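Local coordinates for uncharacterized protein VPA0106 (Vibrio parahaemolyticus, PDB 3U07) that is of unknown function but pairs a DUF1254 and a DUF1214 family region behind a probable secretion signal, at residues A[345-350]-A[413-418]; A[313-318]-A[419-424]; A[146-151]-A[193-198]; A[95-100]-A[189-194]; A[218-223]-A[242-247]. The protein carries 2 engineered substitutions. All coordinates share one frame; numbering follows the deposited sequence.

Contact 1: residues A[345-350]-A[413-418]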
# COMPACT_ATOMS: atom_id res chain seq x y z
N SER A 345 -13.42 12.46 3.96
CA SER A 345 -13.08 13.49 4.94
C SER A 345 -11.93 14.36 4.46
O SER A 345 -11.83 15.52 4.83
CB SER A 345 -12.69 12.85 6.28
OG SER A 345 -11.42 12.20 6.19
N GLU A 346 -11.07 13.80 3.61
CA GLU A 346 -9.93 14.55 3.13
C GLU A 346 -10.09 15.10 1.72
O GLU A 346 -10.25 16.31 1.54
CB GLU A 346 -8.67 13.68 3.21
CG GLU A 346 -8.48 13.04 4.58
CD GLU A 346 -8.67 14.03 5.71
OE1 GLU A 346 -7.90 15.01 5.79
OE2 GLU A 346 -9.60 13.83 6.51
N PHE A 347 -10.04 14.23 0.72
CA PHE A 347 -10.20 14.69 -0.66
C PHE A 347 -10.32 13.52 -1.61
O PHE A 347 -10.14 12.37 -1.22
CB PHE A 347 -9.01 15.57 -1.07
CG PHE A 347 -7.73 14.81 -1.34
CD1 PHE A 347 -7.38 14.45 -2.64
CD2 PHE A 347 -6.86 14.50 -0.30
CE1 PHE A 347 -6.17 13.79 -2.90
CE2 PHE A 347 -5.64 13.84 -0.55
CZ PHE A 347 -5.30 13.49 -1.85
N TRP A 348 -10.65 13.81 -2.87
CA TRP A 348 -10.77 12.76 -3.87
C TRP A 348 -10.24 13.24 -5.21
O TRP A 348 -9.99 14.43 -5.40
CB TRP A 348 -12.23 12.30 -4.00
CG TRP A 348 -13.20 13.40 -4.29
CD1 TRP A 348 -13.95 14.08 -3.39
CD2 TRP A 348 -13.53 13.93 -5.58
NE1 TRP A 348 -14.73 15.02 -4.03
CE2 TRP A 348 -14.49 14.95 -5.37
CE3 TRP A 348 -13.10 13.66 -6.89
CZ2 TRP A 348 -15.04 15.69 -6.42
CZ3 TRP A 348 -13.65 14.40 -7.94
CH2 TRP A 348 -14.60 15.40 -7.70
N SER A 349 -10.07 12.31 -6.14
CA SER A 349 -9.55 12.64 -7.46
C SER A 349 -9.84 11.54 -8.46
O SER A 349 -10.16 10.41 -8.09
CB SER A 349 -8.03 12.83 -7.37
OG SER A 349 -7.41 11.62 -6.95
N VAL A 350 -9.77 11.87 -9.75
CA VAL A 350 -9.96 10.89 -10.80
C VAL A 350 -8.80 11.16 -11.75
O VAL A 350 -8.57 12.30 -12.15
CB VAL A 350 -11.35 11.04 -11.51
CG1 VAL A 350 -12.27 11.88 -10.67
CG2 VAL A 350 -11.19 11.61 -12.90
N ARG A 413 -9.74 8.07 -6.67
CA ARG A 413 -9.15 7.81 -5.36
C ARG A 413 -9.90 8.56 -4.26
O ARG A 413 -10.32 9.71 -4.44
CB ARG A 413 -7.67 8.19 -5.37
CG ARG A 413 -6.84 7.30 -6.29
CD ARG A 413 -5.36 7.63 -6.22
NE ARG A 413 -4.55 6.62 -6.91
CZ ARG A 413 -4.21 6.67 -8.19
NH1 ARG A 413 -4.60 7.68 -8.95
NH2 ARG A 413 -3.49 5.69 -8.72
N PHE A 414 -10.08 7.89 -3.13
CA PHE A 414 -10.80 8.48 -2.00
C PHE A 414 -9.93 8.42 -0.74
O PHE A 414 -9.50 7.35 -0.31
CB PHE A 414 -12.11 7.72 -1.75
CG PHE A 414 -12.92 7.46 -3.00
CD1 PHE A 414 -12.56 6.44 -3.87
CD2 PHE A 414 -14.04 8.23 -3.29
CE1 PHE A 414 -13.32 6.18 -5.02
CE2 PHE A 414 -14.81 7.98 -4.43
CZ PHE A 414 -14.45 6.95 -5.30
N TYR A 415 -9.69 9.58 -0.15
CA TYR A 415 -8.88 9.69 1.05
C TYR A 415 -9.78 10.07 2.22
O TYR A 415 -10.32 11.18 2.25
CB TYR A 415 -7.80 10.74 0.84
CG TYR A 415 -6.88 10.41 -0.31
CD1 TYR A 415 -5.72 9.65 -0.12
CD2 TYR A 415 -7.18 10.82 -1.60
CE1 TYR A 415 -4.89 9.31 -1.18
CE2 TYR A 415 -6.36 10.48 -2.68
CZ TYR A 415 -5.22 9.73 -2.46
OH TYR A 415 -4.42 9.39 -3.53
N GLY A 416 -9.94 9.16 3.17
CA GLY A 416 -10.79 9.42 4.31
C GLY A 416 -12.23 9.07 3.97
O GLY A 416 -13.17 9.72 4.43
N ALA A 417 -12.38 8.03 3.15
CA ALA A 417 -13.69 7.57 2.70
C ALA A 417 -14.54 6.97 3.81
O ALA A 417 -14.01 6.45 4.79
CB ALA A 417 -13.51 6.55 1.59
N ASP A 418 -15.86 7.02 3.64
CA ASP A 418 -16.78 6.46 4.62
C ASP A 418 -16.92 4.95 4.39
O ASP A 418 -16.29 4.40 3.48
CB ASP A 418 -18.15 7.16 4.57
CG ASP A 418 -18.96 6.83 3.31
OD1 ASP A 418 -18.44 6.19 2.38
OD2 ASP A 418 -20.15 7.22 3.27
O HOH W 1 -7.04 9.59 -9.01
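The rings of Phe347 and Tyr415 form an offset stack across antiparallel strands, with centroids 4.1 Å apart and planes 16° from parallel. Phe347 CG lies between its backbone N and carbonyl carbon (chi1 75°), and the far end of the ring lies over Tyr415, CZ coming to 3.3 Å from Tyr415 CD2. Tyr415 CG is anti to its carbonyl carbon (chi1 -60°); its ring gives a face to Phe347, and the hydroxyl that tyrosine adds reaches Asp81. The strands are in register at Trp348–Phe414 and Ser349–Arg413, but Glu346 and Phe347 both face Tyr415, a classic beta bulge. Tyr415 O therefore serves two donors, Glu346 N at 3.0 Å and, weakly, Phe347 N at 3.4 Å. Beyond it Gly416 turns the corner with a positive phi, which glycine adopts easily, and its O takes Ser345 N at 2.8 Å. At the other end Ser349 OG and Arg413 NH1 share a water, 2.9 Å from OG; Asp81 also binds Ser349 OG, and Tyr353 Arg413 NH1. Both strands are inner ones, with 315-319 beyond 408-417 and 369-371 beyond 347-354, while Trp348 on the other face meets Phe339 and Tyr383 edge to face.

Contact 2: residues A[313-318]-A[419-424]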
# COMPACT_ATOMS: atom_id res chain seq x y z
N GLU A 313 -7.88 4.88 4.89
CA GLU A 313 -6.90 5.91 4.58
C GLU A 313 -6.99 6.25 3.10
O GLU A 313 -6.86 7.41 2.70
CB GLU A 313 -5.48 5.42 4.88
CG GLU A 313 -5.24 4.95 6.31
CD GLU A 313 -5.47 6.04 7.34
OE1 GLU A 313 -5.41 7.23 6.97
OE2 GLU A 313 -5.70 5.70 8.51
N ALA A 314 -7.20 5.22 2.29
CA ALA A 314 -7.31 5.40 0.84
C ALA A 314 -8.05 4.24 0.19
O ALA A 314 -7.73 3.08 0.41
CB ALA A 314 -5.91 5.52 0.23
N SER A 315 -9.07 4.58 -0.59
CA SER A 315 -9.85 3.58 -1.31
C SER A 315 -9.78 3.98 -2.77
O SER A 315 -9.39 5.10 -3.09
CB SER A 315 -11.30 3.57 -0.84
OG SER A 315 -11.42 2.98 0.44
N TYR A 316 -10.14 3.07 -3.66
CA TYR A 316 -10.07 3.41 -5.07
C TYR A 316 -11.13 2.70 -5.90
O TYR A 316 -11.78 1.76 -5.43
CB TYR A 316 -8.68 3.08 -5.63
CG TYR A 316 -8.49 1.64 -6.03
CD1 TYR A 316 -8.62 0.61 -5.11
CD2 TYR A 316 -8.20 1.30 -7.36
CE1 TYR A 316 -8.48 -0.73 -5.49
CE2 TYR A 316 -8.06 -0.03 -7.75
CZ TYR A 316 -8.21 -1.04 -6.81
OH TYR A 316 -8.09 -2.35 -7.21
N ARG A 317 -11.29 3.18 -7.12
CA ARG A 317 -12.23 2.60 -8.08
C ARG A 317 -11.59 2.77 -9.45
O ARG A 317 -10.84 3.71 -9.69
CB ARG A 317 -13.57 3.33 -8.05
CG ARG A 317 -14.39 3.09 -6.78
CD ARG A 317 -14.81 1.63 -6.64
NE ARG A 317 -15.77 1.47 -5.55
CZ ARG A 317 -15.43 1.35 -4.26
NH1 ARG A 317 -14.16 1.36 -3.90
NH2 ARG A 317 -16.38 1.22 -3.34
N LYS A 318 -11.88 1.83 -10.33
CA LYS A 318 -11.36 1.88 -11.69
C LYS A 318 -12.49 1.68 -12.68
O LYS A 318 -13.40 0.88 -12.46
CB LYS A 318 -10.28 0.81 -11.89
CG LYS A 318 -9.91 0.61 -13.36
CD LYS A 318 -8.76 -0.37 -13.55
CE LYS A 318 -8.64 -0.76 -15.02
NZ LYS A 318 -7.29 -1.30 -15.38
N ASP A 419 -17.73 4.28 5.21
CA ASP A 419 -17.89 2.84 5.10
C ASP A 419 -18.32 2.33 3.73
O ASP A 419 -17.74 1.37 3.21
CB ASP A 419 -18.88 2.33 6.16
CG ASP A 419 -18.35 2.48 7.58
OD1 ASP A 419 -17.12 2.65 7.74
OD2 ASP A 419 -19.15 2.42 8.53
N ALA A 420 -19.34 2.95 3.14
CA ALA A 420 -19.86 2.52 1.84
C ALA A 420 -18.79 2.47 0.75
O ALA A 420 -18.79 1.58 -0.09
CB ALA A 420 -21.01 3.43 1.41
N ILE A 421 -17.87 3.44 0.78
CA ILE A 421 -16.80 3.47 -0.20
C ILE A 421 -15.78 2.38 0.14
O ILE A 421 -15.29 1.66 -0.74
CB ILE A 421 -16.09 4.84 -0.21
CG1 ILE A 421 -17.02 5.89 -0.84
CG2 ILE A 421 -14.77 4.74 -0.95
CD1 ILE A 421 -16.52 7.33 -0.72
N GLN A 422 -15.47 2.25 1.43
CA GLN A 422 -14.50 1.26 1.92
C GLN A 422 -14.89 -0.18 1.63
O GLN A 422 -14.05 -0.99 1.26
CB GLN A 422 -14.33 1.40 3.43
CG GLN A 422 -13.61 2.65 3.91
CD GLN A 422 -13.63 2.74 5.43
OE1 GLN A 422 -13.32 1.77 6.12
NE2 GLN A 422 -13.98 3.91 5.94
N SER A 423 -16.17 -0.48 1.82
CA SER A 423 -16.69 -1.84 1.64
C SER A 423 -16.89 -2.29 0.20
O SER A 423 -17.06 -3.48 -0.06
CB SER A 423 -18.02 -1.98 2.37
OG SER A 423 -19.02 -1.20 1.73
N GLY A 424 -16.88 -1.35 -0.73
CA GLY A 424 -17.09 -1.69 -2.12
C GLY A 424 -18.53 -1.42 -2.55
O GLY A 424 -18.86 -1.54 -3.72
O HOH W 2 -12.88 -0.04 -1.68
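The carbonyl oxygen of Ile421 is gripped from several directions. Arg317 NH2 donates to it at 2.9 Å with an N-H...O angle of 155°, Arg317 NH1 adds a weak bond, and a water donates from 3.1 Å. Within its own segment the same oxygen receives a weak bond from Gly424 N. The water also accepts from Arg317 NH1, so it bridges the guanidinium and the carbonyl a second time. Ile421 O lies at the edge of the guanidinium, near its plane. The arginine chain bends at chi2 (-65°), which carries CD away from an extended course. NH1 reaches back to Tyr316 O at 2.9 Å, and NH2 has a further partner in Tyr426 O; with these bonds the rotation of the group is fixed. A long cationic side chain suits the place, since the carbonyls at the C-terminal end of helix 419-423 would probably favour a positive charge. Gly424 ends that helix with a positive phi, at which a CB would press on the preceding carbonyl oxygen, so glycine suits the turn; its CA comes to 3.2 Å from Arg317 NH2.

Two residues earlier on the strand the contact turns mostly apolar. Ser315 CB meets Ile421 CG2 at 3.7 Å, while its OG lies 3.8 Å from Gln422 CA and bonds to Pro311 O. A small residue lets the helix come close, and the axes of strand 315-318 and helix 419-423 approach to 8.4 Å at 61°. The helix directly follows strand 408-417 and lies against edge strand 315-319, Ile421 and Arg317 both packing on Phe414.

Contact 3: residues A[146-151]-A[193-198]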
# COMPACT_ATOMS: atom_id res chain seq x y z
N GLU A 146 13.42 1.91 28.01
CA GLU A 146 12.54 3.04 28.23
C GLU A 146 12.43 3.90 26.98
O GLU A 146 13.27 3.82 26.08
CB GLU A 146 13.04 3.87 29.42
CG GLU A 146 12.68 3.26 30.78
CD GLU A 146 13.25 4.02 31.96
OE1 GLU A 146 14.39 3.74 32.35
OE2 GLU A 146 12.56 4.92 32.49
N VAL A 147 11.38 4.71 26.92
CA VAL A 147 11.13 5.56 25.76
C VAL A 147 11.54 7.01 26.01
O VAL A 147 11.16 7.60 27.01
CB VAL A 147 9.64 5.53 25.37
CG1 VAL A 147 9.40 6.34 24.11
CG2 VAL A 147 9.18 4.07 25.19
N PRO A 148 12.30 7.61 25.09
CA PRO A 148 12.71 9.00 25.28
C PRO A 148 11.48 9.91 25.45
O PRO A 148 10.48 9.74 24.75
CB PRO A 148 13.48 9.31 24.00
CG PRO A 148 14.09 7.96 23.65
CD PRO A 148 12.90 7.04 23.87
N ALA A 149 11.56 10.86 26.37
CA ALA A 149 10.45 11.79 26.61
C ALA A 149 10.10 12.51 25.31
O ALA A 149 8.96 12.92 25.09
CB ALA A 149 10.84 12.80 27.68
N SER A 150 11.12 12.63 24.47
CA SER A 150 11.08 13.28 23.16
C SER A 150 10.18 12.57 22.12
O SER A 150 9.72 13.19 21.16
CB SER A 150 12.51 13.33 22.63
OG SER A 150 12.63 14.23 21.55
N VAL A 151 9.96 11.28 22.31
CA VAL A 151 9.16 10.49 21.38
C VAL A 151 7.66 10.69 21.54
O VAL A 151 7.14 10.65 22.65
CB VAL A 151 9.51 8.99 21.49
CG1 VAL A 151 8.47 8.14 20.76
CG2 VAL A 151 10.90 8.75 20.91
N GLU A 193 21.59 6.62 17.75
CA GLU A 193 21.95 7.82 16.99
C GLU A 193 21.11 8.99 17.48
O GLU A 193 21.61 10.10 17.67
CB GLU A 193 21.68 7.61 15.49
CG GLU A 193 22.14 8.78 14.62
CD GLU A 193 21.83 8.58 13.14
OE1 GLU A 193 21.78 7.42 12.68
OE2 GLU A 193 21.67 9.60 12.42
N TYR A 194 19.82 8.74 17.69
CA TYR A 194 18.88 9.75 18.16
C TYR A 194 19.32 10.32 19.50
O TYR A 194 19.21 11.51 19.75
CB TYR A 194 17.50 9.11 18.31
CG TYR A 194 16.37 10.05 18.67
CD1 TYR A 194 15.70 10.77 17.69
CD2 TYR A 194 15.94 10.18 19.99
CE1 TYR A 194 14.61 11.58 18.00
CE2 TYR A 194 14.86 10.98 20.32
CZ TYR A 194 14.20 11.68 19.32
OH TYR A 194 13.11 12.46 19.65
N LEU A 195 19.82 9.44 20.37
CA LEU A 195 20.24 9.86 21.70
C LEU A 195 21.71 10.27 21.76
O LEU A 195 22.19 10.72 22.79
CB LEU A 195 19.97 8.73 22.71
CG LEU A 195 18.49 8.32 22.86
CD1 LEU A 195 18.37 7.14 23.81
CD2 LEU A 195 17.68 9.51 23.37
N GLY A 196 22.41 10.12 20.63
CA GLY A 196 23.82 10.47 20.57
C GLY A 196 24.64 9.52 21.42
O GLY A 196 25.60 9.92 22.08
N LYS A 197 24.27 8.25 21.39
CA LYS A 197 24.92 7.22 22.18
C LYS A 197 25.57 6.10 21.39
O LYS A 197 25.27 5.92 20.21
CB LYS A 197 23.90 6.61 23.14
CG LYS A 197 24.19 6.84 24.59
CD LYS A 197 22.95 7.19 25.39
CE LYS A 197 22.00 6.01 25.53
NZ LYS A 197 21.29 5.68 24.26
N ASN A 198 26.45 5.35 22.05
CA ASN A 198 27.08 4.20 21.43
C ASN A 198 25.95 3.19 21.29
O ASN A 198 25.21 2.94 22.25
CB ASN A 198 28.17 3.60 22.32
CG ASN A 198 29.40 4.48 22.42
OD1 ASN A 198 29.83 5.09 21.44
ND2 ASN A 198 29.99 4.54 23.61
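Ser150 OG and Tyr194 OH lie 2.6 Å apart in a hydrogen bond in which either hydroxyl could be the donor. The serine oxygen sits at the edge of the ring, near its plane. Tyr194 CG is anti to its backbone N (chi1 -174°), and the ring beyond it ends with OH at the loop. Next to the bond the packing is apolar but less close: Pro148 CB is 4.3 Å from Tyr194 CE2, and Pro148 CG touches Leu195 CD2 at 3.9 Å, the two side chains crossing at about a right angle. Two local turns present these groups. Pro148 to Val151 is a type I beta turn, closed by Val151 N to Pro148 O at 2.9 Å; proline suits its place by a compact apolar ring that offers CB to Tyr194 and CG to Leu195. Across the contact the helix ends in a Schellman motif, where Gly196 readily takes the positive phi and its N bonds back to Glu193 O at 3.1 Å. Toward the sheet, Pro148 and Val151 rest on Met137 of strand 134-140, and Val151 also reaches Ile97 of strand 96-100. Ser150 and Leu195 lie on the exposed side, each touching a different partner, Tyr194 and Pro148 respectively.

Contact 4: residues A[95-100]-A[189-194]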
# COMPACT_ATOMS: atom_id res chain seq x y z
N PRO A 95 15.57 0.03 18.45
CA PRO A 95 14.46 0.79 17.87
C PRO A 95 14.94 1.84 16.88
O PRO A 95 16.12 2.21 16.87
CB PRO A 95 13.80 1.42 19.09
CG PRO A 95 14.06 0.41 20.17
CD PRO A 95 15.51 0.06 19.92
N VAL A 96 14.01 2.32 16.06
CA VAL A 96 14.32 3.33 15.06
C VAL A 96 13.23 4.39 15.13
O VAL A 96 12.05 4.09 15.32
CB VAL A 96 14.36 2.72 13.64
CG1 VAL A 96 13.03 2.07 13.32
CG2 VAL A 96 14.69 3.78 12.62
N ILE A 97 13.65 5.64 14.99
CA ILE A 97 12.73 6.75 15.06
C ILE A 97 12.62 7.49 13.74
O ILE A 97 13.62 7.89 13.14
CB ILE A 97 13.19 7.73 16.18
CG1 ILE A 97 13.07 7.04 17.54
CG2 ILE A 97 12.37 9.01 16.14
CD1 ILE A 97 13.81 7.74 18.66
N VAL A 98 11.39 7.64 13.28
CA VAL A 98 11.13 8.36 12.04
C VAL A 98 10.65 9.74 12.46
O VAL A 98 9.70 9.87 13.24
CB VAL A 98 10.05 7.65 11.20
CG1 VAL A 98 9.73 8.48 9.96
CG2 VAL A 98 10.53 6.26 10.81
N SER A 99 11.34 10.76 11.98
CA SER A 99 11.00 12.14 12.31
C SER A 99 10.16 12.76 11.20
O SER A 99 10.52 12.70 10.03
CB SER A 99 12.26 12.98 12.52
OG SER A 99 13.07 12.46 13.56
N VAL A 100 9.03 13.34 11.60
CA VAL A 100 8.12 14.00 10.68
C VAL A 100 7.84 15.40 11.22
O VAL A 100 7.36 15.55 12.35
CB VAL A 100 6.80 13.21 10.55
CG1 VAL A 100 5.80 13.99 9.70
CG2 VAL A 100 7.07 11.86 9.90
N ARG A 189 16.38 7.67 12.13
CA ARG A 189 17.55 7.52 12.99
C ARG A 189 17.36 6.36 13.97
O ARG A 189 16.26 6.12 14.44
CB ARG A 189 17.78 8.80 13.80
CG ARG A 189 18.33 9.98 13.03
CD ARG A 189 18.36 11.22 13.91
NE ARG A 189 17.02 11.78 14.09
CZ ARG A 189 16.74 12.77 14.93
NH1 ARG A 189 17.70 13.31 15.66
NH2 ARG A 189 15.50 13.24 15.02
N THR A 190 18.44 5.64 14.25
CA THR A 190 18.37 4.56 15.23
C THR A 190 18.27 5.26 16.58
O THR A 190 18.66 6.42 16.72
CB THR A 190 19.65 3.69 15.23
OG1 THR A 190 20.80 4.52 15.44
CG2 THR A 190 19.79 2.94 13.92
N LEU A 191 17.74 4.56 17.58
CA LEU A 191 17.60 5.14 18.91
C LEU A 191 18.94 5.68 19.41
O LEU A 191 19.01 6.82 19.87
CB LEU A 191 17.07 4.08 19.88
CG LEU A 191 16.92 4.52 21.34
CD1 LEU A 191 16.01 5.75 21.45
CD2 LEU A 191 16.37 3.35 22.15
N SER A 192 19.99 4.88 19.32
CA SER A 192 21.30 5.31 19.78
C SER A 192 21.73 6.59 19.08
O SER A 192 22.17 7.54 19.73
CB SER A 192 22.35 4.21 19.58
OG SER A 192 22.45 3.85 18.22
N GLU A 193 21.59 6.62 17.75
CA GLU A 193 21.95 7.82 16.99
C GLU A 193 21.11 8.99 17.48
O GLU A 193 21.61 10.10 17.67
CB GLU A 193 21.68 7.61 15.49
CG GLU A 193 22.14 8.78 14.62
CD GLU A 193 21.83 8.58 13.14
OE1 GLU A 193 21.78 7.42 12.68
OE2 GLU A 193 21.67 9.60 12.42
N TYR A 194 19.82 8.74 17.69
CA TYR A 194 18.88 9.75 18.16
C TYR A 194 19.32 10.32 19.50
O TYR A 194 19.21 11.51 19.75
CB TYR A 194 17.50 9.11 18.31
CG TYR A 194 16.37 10.05 18.67
CD1 TYR A 194 15.70 10.77 17.69
CD2 TYR A 194 15.94 10.18 19.99
CE1 TYR A 194 14.61 11.58 18.00
CE2 TYR A 194 14.86 10.98 20.32
CZ TYR A 194 14.20 11.68 19.32
OH TYR A 194 13.11 12.46 19.65
O HOH W 3 14.73 10.37 12.92
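Ile97, facing Arg189 across two antiparallel strands, spans the contact from backbone to ring. Its CB stands 3.9 Å from Arg189 O. At the branch, CG2 lies 3.9 Å from Tyr194 CE1, while CG1, anti to the carbonyl carbon (chi1 -66°), carries the longer arm. That arm continues extended to CD1, which sits over the centre of the Tyr194 ring, 3.5 Å from the centroid, as a CH-pi contact; it also meets Leu191 CD1 at 4.1 Å. A beta-branched, purely apolar residue suits both tasks, the strand and the ring face.

The backbones are tied firmly. Ile97 N donates to Arg189 O at 2.7 Å, almost straight at 177°; Arg189 N returns a bond to Ile97 O, and Leu191 N reaches Pro95 O. Further along, the Arg189 chain bends at chi3, which sets NE; NH2 donates to Ser99 OG at 2.9 Å, in the guanidinium plane. A water between them accepts from Arg189 NE and donates to Ser99 OG and Ile97 O. One face of the guanidinium carries Tyr194 CD1, 3.5 Å above its centre. Ser99 OG is also bonded to Gln135 of the next strand.

Here strand passes straight into helix: Thr190 is the N-cap, its OG1 accepting from Glu193 N at 3.2 Å. Strand 187-190 is the outermost strand beside 96-100, which has 134-140 on its other flank; helix 191-195 folds back so that Leu191 and Tyr194 cover Ile97, whereas Val98 and Val100 pack against strand 109-115.

Contact 5: residues A[218-223]-A[242-247]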
# COMPACT_ATOMS: atom_id res chain seq x y z
N ARG A 218 11.98 -19.82 3.03
CA ARG A 218 11.84 -18.37 3.00
C ARG A 218 10.92 -17.91 4.13
O ARG A 218 11.26 -17.00 4.88
CB ARG A 218 11.30 -17.90 1.64
CG ARG A 218 12.28 -18.08 0.47
CD ARG A 218 11.76 -17.42 -0.81
NE ARG A 218 10.47 -17.98 -1.23
CZ ARG A 218 10.32 -18.98 -2.10
NH1 ARG A 218 11.39 -19.55 -2.66
NH2 ARG A 218 9.11 -19.42 -2.40
N VAL A 219 9.75 -18.53 4.25
CA VAL A 219 8.81 -18.16 5.29
C VAL A 219 9.40 -18.40 6.69
O VAL A 219 9.28 -17.54 7.56
CB VAL A 219 7.48 -18.95 5.16
CG1 VAL A 219 6.60 -18.71 6.39
CG2 VAL A 219 6.75 -18.49 3.89
N ASN A 220 10.03 -19.55 6.92
CA ASN A 220 10.62 -19.84 8.23
C ASN A 220 11.74 -18.84 8.54
O ASN A 220 11.95 -18.47 9.69
CB ASN A 220 11.17 -21.27 8.28
CG ASN A 220 10.07 -22.31 8.26
OD1 ASN A 220 8.88 -21.98 8.32
ND2 ASN A 220 10.45 -23.58 8.18
N PHE A 221 12.45 -18.41 7.50
CA PHE A 221 13.53 -17.43 7.66
C PHE A 221 12.95 -16.10 8.16
O PHE A 221 13.46 -15.50 9.11
CB PHE A 221 14.24 -17.21 6.33
CG PHE A 221 15.23 -16.08 6.35
CD1 PHE A 221 16.49 -16.26 6.91
CD2 PHE A 221 14.89 -14.84 5.83
CE1 PHE A 221 17.41 -15.20 6.94
CE2 PHE A 221 15.79 -13.77 5.86
CZ PHE A 221 17.06 -13.96 6.42
N VAL A 222 11.91 -15.62 7.49
CA VAL A 222 11.28 -14.36 7.89
C VAL A 222 10.65 -14.47 9.27
O VAL A 222 10.75 -13.55 10.08
CB VAL A 222 10.20 -13.94 6.88
CG1 VAL A 222 9.43 -12.74 7.41
CG2 VAL A 222 10.85 -13.60 5.54
N LEU A 223 10.01 -15.60 9.53
CA LEU A 223 9.35 -15.85 10.81
C LEU A 223 10.35 -15.75 11.95
O LEU A 223 10.03 -15.29 13.04
CB LEU A 223 8.74 -17.26 10.80
CG LEU A 223 7.23 -17.54 10.86
CD1 LEU A 223 6.38 -16.33 10.56
CD2 LEU A 223 6.94 -18.66 9.88
N ILE A 242 3.48 -29.44 8.69
CA ILE A 242 3.84 -29.15 7.31
C ILE A 242 5.28 -28.65 7.23
O ILE A 242 5.89 -28.71 6.17
CB ILE A 242 2.89 -28.08 6.69
CG1 ILE A 242 1.45 -28.59 6.75
CG2 ILE A 242 3.29 -27.78 5.26
CD1 ILE A 242 1.21 -29.89 5.98
N GLY A 243 5.82 -28.17 8.34
CA GLY A 243 7.19 -27.68 8.34
C GLY A 243 7.31 -26.17 8.45
O GLY A 243 8.42 -25.62 8.36
N VAL A 244 6.19 -25.48 8.63
CA VAL A 244 6.20 -24.02 8.78
C VAL A 244 6.47 -23.77 10.25
O VAL A 244 5.64 -24.09 11.10
CB VAL A 244 4.84 -23.40 8.40
CG1 VAL A 244 4.93 -21.87 8.46
CG2 VAL A 244 4.43 -23.87 7.02
N GLU A 245 7.62 -23.18 10.54
CA GLU A 245 8.02 -22.95 11.92
C GLU A 245 9.20 -21.97 11.93
O GLU A 245 10.13 -22.13 11.14
CB GLU A 245 8.43 -24.29 12.52
CG GLU A 245 8.92 -24.25 13.95
CD GLU A 245 9.32 -25.63 14.42
OE1 GLU A 245 8.53 -26.57 14.22
OE2 GLU A 245 10.43 -25.77 14.98
N PRO A 246 9.18 -20.96 12.83
CA PRO A 246 10.25 -19.95 12.93
C PRO A 246 11.66 -20.46 13.13
O PRO A 246 11.98 -20.97 14.19
CB PRO A 246 9.84 -19.11 14.13
CG PRO A 246 8.39 -19.34 14.25
CD PRO A 246 8.21 -20.80 13.92
N CYS A 247 12.54 -20.20 12.15
CA CYS A 247 13.95 -20.61 12.20
C CYS A 247 14.19 -22.06 11.77
O CYS A 247 15.33 -22.51 11.75
CB CYS A 247 14.55 -20.43 13.61
SG CYS A 247 14.09 -18.89 14.46
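Asn220 bonds to the loop through both ends of its amide, whose carbon CG is anti to the backbone carbonyl carbon (chi1 -69°). ND2 donates to Gly243 O at 2.9 Å, nearly straight (173°) and in the plane of the amide, while OD1 accepts from Glu245 N at 2.8 Å, the donor standing well above the plane of the side-chain carbonyl. Having one donor and one acceptor, asparagine matches a loop backbone that offers a carbonyl and an N-H two residues apart, and the two bonds settle which end of the amide is which. The backbone of the same residue joins in, since Asn220 O accepts Cys247 N at 3.1 Å.

Beside this polar grip lies an apolar patch. Val244 CG1 packs against Val219 CG1 at 4.1 Å and Leu223 CD2 at 4.0 Å, and Leu223 CB meets Pro246 CB at 4.0 Å. The Cys224–Cys247 disulfide closes a loop in the chain at the end of helix 215-224; the chain between them holds the short helices 228-231 and 233-239. Gly243, with a positive phi of 108°, turns the chain into the loop with its carbonyl presented to Asn220.

Farther out, Asn220 ND2 gains a second acceptor in Lys248 O. Val244 also touches Trp215 and Leu216 of helix 215-224, and Leu236, which also touches Leu223. Leu223 in addition touches Tyr36 of helix 26-52.

Overall arrangement
The five contacts fall into three groups. Contacts 1 and 2 touch, their centres 9 Å apart: Phe414 O bonds Ser315 N and Ala417 O bonds Gln422 NE2, so strand 408-417 of contact 1 pairs with strand 315-319 and leads into helix 419-423 of contact 2. Contacts 3 and 4, 7 Å between centres, share Glu193 and Tyr194 of helix 191-195; Pro148 and Val151 of contact 3 pack on Leu191 and Ile97 of contact 4. Between these groups the centres lie 31 to 39 Å apart. The centre of contact 5 is about 39 Å from that of contact 1 and about 29 Å from that of contact 4. With the function unknown, no active site has been assigned.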